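Local coordinates for probable Rab-related GTPase (Acanthamoeba polyphaga mimivirus, PDB 5XC5) that binds and hydrolyses GTP as a small GTPase of the Rab family and may act in protein transport linked to vesicle trafficking, at the guanosine-5'-triphosphate site. Numbering follows the deposited sequence.

The guanosine-5'-triphosphate site. Residues 13-20, 34, 36-37, 63-64, 119-120, 122-123, 150-152. With GTP (guanosine-5'-triphosphate), chain B; MG (magnesium ion), chain C.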
loop_
_atom_site.group_PDB
_atom_site.type_symbol
_atom_site.label_atom_id
_atom_site.label_comp_id
_atom_site.label_asym_id
_atom_site.label_seq_id
_atom_site.Cartn_x
_atom_site.Cartn_y
_atom_site.Cartn_z
ATOM N N SER A 13 -7.073 -1.072 6.026
ATOM C CA SER A 13 -7.657 -1.418 7.309
ATOM C C SER A 13 -6.674 -2.221 8.158
ATOM O O SER A 13 -5.644 -2.698 7.685
ATOM C CB SER A 13 -8.971 -2.153 7.097
ATOM O OG SER A 13 -9.869 -1.235 6.496
ATOM N N SER A 14 -6.989 -2.339 9.444
ATOM C CA SER A 14 -6.043 -2.956 10.365
ATOM C C SER A 14 -5.856 -4.437 10.049
ATOM O O SER A 14 -6.811 -5.144 9.722
ATOM C CB SER A 14 -6.520 -2.793 11.807
ATOM O OG SER A 14 -5.621 -3.435 12.699
ATOM N N GLY A 15 -4.608 -4.890 10.116
ATOM C CA GLY A 15 -4.294 -6.291 9.968
ATOM C C GLY A 15 -4.029 -6.755 8.556
ATOM O O GLY A 15 -3.706 -7.930 8.369
ATOM N N VAL A 16 -4.122 -5.868 7.562
ATOM C CA VAL A 16 -4.000 -6.290 6.165
ATOM C C VAL A 16 -2.560 -6.558 5.748
ATOM O O VAL A 16 -2.346 -7.167 4.688
ATOM C CB VAL A 16 -4.676 -5.309 5.188
ATOM C CG1 VAL A 16 -6.165 -5.180 5.490
ATOM C CG2 VAL A 16 -4.001 -3.948 5.224
ATOM N N GLY A 17 -1.583 -6.114 6.534
ATOM C CA GLY A 17 -0.186 -6.330 6.252
ATOM C C GLY A 17 0.622 -5.127 5.759
ATOM O O GLY A 17 1.705 -5.331 5.206
ATOM N N LYS A 18 0.143 -3.893 5.976
ATOM C CA LYS A 18 0.899 -2.713 5.553
ATOM C C LYS A 18 2.301 -2.701 6.161
ATOM O O LYS A 18 3.298 -2.518 5.451
ATOM C CB LYS A 18 0.143 -1.443 5.947
ATOM C CG LYS A 18 -1.234 -1.315 5.297
ATOM C CD LYS A 18 -1.956 -0.050 5.773
ATOM C CE LYS A 18 -2.177 -0.024 7.287
ATOM N NZ LYS A 18 -3.132 -1.064 7.789
ATOM N N SER A 19 2.398 -2.865 7.483
ATOM C CA SER A 19 3.704 -2.787 8.132
ATOM C C SER A 19 4.602 -3.944 7.719
ATOM O O SER A 19 5.813 -3.766 7.545
ATOM C CB SER A 19 3.551 -2.737 9.651
ATOM O OG SER A 19 2.796 -1.609 10.050
ATOM N N SER A 20 4.024 -5.132 7.553
ATOM C CA SER A 20 4.799 -6.281 7.095
ATOM C C SER A 20 5.378 -6.046 5.704
ATOM O O SER A 20 6.549 -6.358 5.447
ATOM C CB SER A 20 3.917 -7.525 7.117
ATOM O OG SER A 20 3.505 -7.811 8.438
ATOM N N VAL A 34 6.510 -6.952 14.439
ATOM C CA VAL A 34 5.355 -6.191 13.966
ATOM C C VAL A 34 4.235 -6.214 15.001
ATOM O O VAL A 34 3.818 -7.286 15.451
ATOM C CB VAL A 34 4.848 -6.677 12.595
ATOM C CG1 VAL A 34 3.731 -5.781 12.125
ATOM C CG2 VAL A 34 5.971 -6.659 11.575
ATOM N N PRO A 36 0.462 -3.596 15.977
ATOM C CA PRO A 36 -0.427 -2.639 15.302
ATOM C C PRO A 36 0.137 -1.225 15.326
ATOM O O PRO A 36 0.686 -0.757 16.327
ATOM C CB PRO A 36 -1.738 -2.732 16.096
ATOM C CG PRO A 36 -1.695 -4.079 16.724
ATOM C CD PRO A 36 -0.258 -4.383 16.999
ATOM N N THR A 37 0.005 -0.549 14.199
ATOM C CA THR A 37 0.531 0.795 14.056
ATOM C C THR A 37 -0.440 1.802 14.660
ATOM O O THR A 37 -1.663 1.684 14.520
ATOM C CB THR A 37 0.756 1.083 12.573
ATOM O OG1 THR A 37 1.534 0.008 12.010
ATOM C CG2 THR A 37 1.494 2.415 12.360
ATOM N N ALA A 63 -1.771 3.878 10.482
ATOM C CA ALA A 63 -2.664 3.010 11.242
ATOM C C ALA A 63 -3.933 2.685 10.462
ATOM O O ALA A 63 -4.577 3.571 9.885
ATOM C CB ALA A 63 -3.078 3.713 12.535
ATOM N N GLY A 64 -4.322 1.409 10.508
ATOM C CA GLY A 64 -5.603 0.969 9.991
ATOM C C GLY A 64 -6.706 0.832 11.026
ATOM O O GLY A 64 -7.879 0.748 10.654
ATOM N N ASN A 119 -3.288 -8.301 -0.727
ATOM C CA ASN A 119 -2.252 -8.945 0.064
ATOM C C ASN A 119 -2.741 -10.264 0.653
ATOM O O ASN A 119 -3.939 -10.570 0.695
ATOM C CB ASN A 119 -1.776 -8.014 1.185
ATOM C CG ASN A 119 -0.399 -8.378 1.708
ATOM O OD1 ASN A 119 0.423 -8.915 0.984
ATOM N ND2 ASN A 119 -0.141 -8.077 2.975
ATOM N N LYS A 120 -1.765 -11.041 1.126
ATOM C CA LYS A 120 -1.951 -12.357 1.750
ATOM C C LYS A 120 -2.300 -13.443 0.739
ATOM O O LYS A 120 -2.977 -14.422 1.073
ATOM C CB LYS A 120 -2.906 -12.354 2.954
ATOM C CG LYS A 120 -2.621 -11.225 3.932
ATOM C CD LYS A 120 -3.211 -11.507 5.287
ATOM C CE LYS A 120 -3.037 -10.312 6.235
ATOM N NZ LYS A 120 -3.638 -10.607 7.587
ATOM N N ASP A 122 -0.652 -15.788 -0.252
ATOM C CA ASP A 122 -0.156 -17.094 0.163
ATOM C C ASP A 122 -1.256 -17.958 0.752
ATOM O O ASP A 122 -1.146 -19.187 0.718
ATOM C CB ASP A 122 0.960 -16.923 1.196
ATOM C CG ASP A 122 0.516 -16.097 2.393
ATOM O OD1 ASP A 122 0.363 -14.867 2.232
ATOM O OD2 ASP A 122 0.313 -16.664 3.490
ATOM N N ILE A 123 -2.315 -17.346 1.290
ATOM C CA ILE A 123 -3.413 -18.111 1.866
ATOM C C ILE A 123 -4.104 -18.905 0.766
ATOM O O ILE A 123 -4.246 -18.433 -0.369
ATOM C CB ILE A 123 -4.381 -17.153 2.582
ATOM C CG1 ILE A 123 -3.668 -16.480 3.760
ATOM C CG2 ILE A 123 -5.652 -17.890 3.024
ATOM C CD1 ILE A 123 -4.478 -15.424 4.467
ATOM N N SER A 150 2.239 -11.030 -1.203
ATOM C CA SER A 150 2.326 -11.585 0.139
ATOM C C SER A 150 3.521 -10.937 0.814
ATOM O O SER A 150 4.611 -10.911 0.235
ATOM C CB SER A 150 2.555 -13.094 0.091
ATOM O OG SER A 150 2.863 -13.588 1.391
ATOM N N SER A 151 3.310 -10.409 2.028
ATOM C CA SER A 151 4.392 -9.771 2.772
ATOM C C SER A 151 5.577 -10.700 2.957
ATOM O O SER A 151 6.717 -10.234 3.074
ATOM C CB SER A 151 3.902 -9.361 4.162
ATOM O OG SER A 151 2.694 -8.612 4.117
ATOM N N PHE A 152 5.328 -12.004 3.020
ATOM C CA PHE A 152 6.359 -12.993 3.299
ATOM C C PHE A 152 7.129 -13.404 2.058
ATOM O O PHE A 152 8.099 -14.162 2.171
ATOM C CB PHE A 152 5.732 -14.233 3.954
ATOM C CG PHE A 152 4.876 -13.915 5.147
ATOM C CD1 PHE A 152 5.205 -12.868 5.989
ATOM C CD2 PHE A 152 3.727 -14.651 5.412
ATOM C CE1 PHE A 152 4.414 -12.558 7.084
ATOM C CE2 PHE A 152 2.937 -14.351 6.515
ATOM C CZ PHE A 152 3.281 -13.299 7.342
HETATM P PG GTP B . -2.287 -2.051 11.352
HETATM O O1G GTP B . -0.959 -1.390 11.667
HETATM O O2G GTP B . -3.012 -2.478 12.594
HETATM O O3G GTP B . -3.154 -1.205 10.446
HETATM O O3B GTP B . -2.036 -3.476 10.577
HETATM P PB GTP B . -1.048 -3.750 9.319
HETATM O O1B GTP B . 0.223 -2.933 9.440
HETATM O O2B GTP B . -1.796 -3.548 8.031
HETATM O O3A GTP B . -0.776 -5.342 9.366
HETATM P PA GTP B . 0.552 -6.065 9.964
HETATM O O1A GTP B . 1.743 -5.867 9.020
HETATM O O2A GTP B . 0.764 -5.653 11.436
HETATM O "O5'" GTP B . 0.107 -7.623 9.839
HETATM C "C5'" GTP B . -0.986 -8.135 10.573
HETATM C "C4'" GTP B . -0.850 -9.653 10.691
HETATM O "O4'" GTP B . -0.992 -10.199 9.388
HETATM C "C3'" GTP B . 0.497 -10.108 11.219
HETATM O "O3'" GTP B . 0.326 -11.228 12.077
HETATM C "C2'" GTP B . 1.237 -10.542 9.972
HETATM O "O2'" GTP B . 2.201 -11.538 10.226
HETATM C "C1'" GTP B . 0.108 -11.038 9.090
HETATM N N9 GTP B . 0.485 -10.878 7.679
HETATM C C8 GTP B . 1.034 -9.776 7.076
HETATM N N7 GTP B . 1.218 -10.037 5.765
HETATM C C5 GTP B . 0.794 -11.304 5.528
HETATM C C6 GTP B . 0.747 -12.084 4.378
HETATM O O6 GTP B . 1.135 -11.695 3.262
HETATM N N1 GTP B . 0.246 -13.358 4.507
HETATM C C2 GTP B . -0.213 -13.858 5.708
HETATM N N2 GTP B . -0.687 -15.099 5.740
HETATM N N3 GTP B . -0.179 -13.093 6.851
HETATM C C4 GTP B . 0.329 -11.839 6.731
HETATM MG MG MG C . 0.858 -1.532 10.767
HETATM O O HOH W 1 0.422 -0.029 9.293
HETATM O O HOH W 2 1.401 -3.074 12.061
HETATM O O HOH W 3 -2.556 -13.099 8.566
HETATM O O HOH W 4 4.445 -9.912 10.020
#
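Lys18 of the P-loop (Walker A motif, residues 12-19) leaves helix 18-26 with CG anti to its carbonyl carbon (chi1 -61°), then bends at chi3 and chi4, so that its amino group curls back to the phosphates. There Lys18 NZ bridges the gamma-phosphate oxygen O3G of GTP, in a salt bridge of 2.7 Å, and the beta-phosphate oxygen O2B. O2B is also gripped by the backbone N of Gly17 and Lys18, while Gly15 N points almost straight at the bridging O3B; this concentration of N-H groups and positive charge probably stabilises charge on the beta-phosphate. OG of Ser14, anti to its backbone N, reaches O2G.

Ser19 OG and Thr37 OG1, each anti to its own carbonyl carbon, bind MG at 2.1 Å. With O1B, O1G and two waters they make a near-octahedral shell, and Thr37 N, from the effector region (switch I), also donates to O1G. Gly64 N of the DxxG motif (switch II) donates to O3G of GTP at 2.9 Å, so both switches hold the gamma-phosphate.

Guanine lies between the extended Lys120 chain, with CG 3.6 Å from the six-membered ring centroid, and the Phe152 ring, which leans over the other face, tilted by about 35°, its CE2-CZ edge nearest, CE2 3.3 Å from C2 of GTP. Asp122 (NKxD motif), its CG in the crowded position between backbone N and carbonyl carbon (chi1 56°), accepts the N1-H of GTP nearly straight on the syn lone pair of OD1 (N1 to OD1 2.7 Å); Asp122 OD2 lies 2.9 Å from N2 of GTP. Ser150 OG steadies OD1 from above the carboxylate plane. Asn119 ND2 ties Val16 O to Ser151 OG, bracing the P-loop against the base pocket.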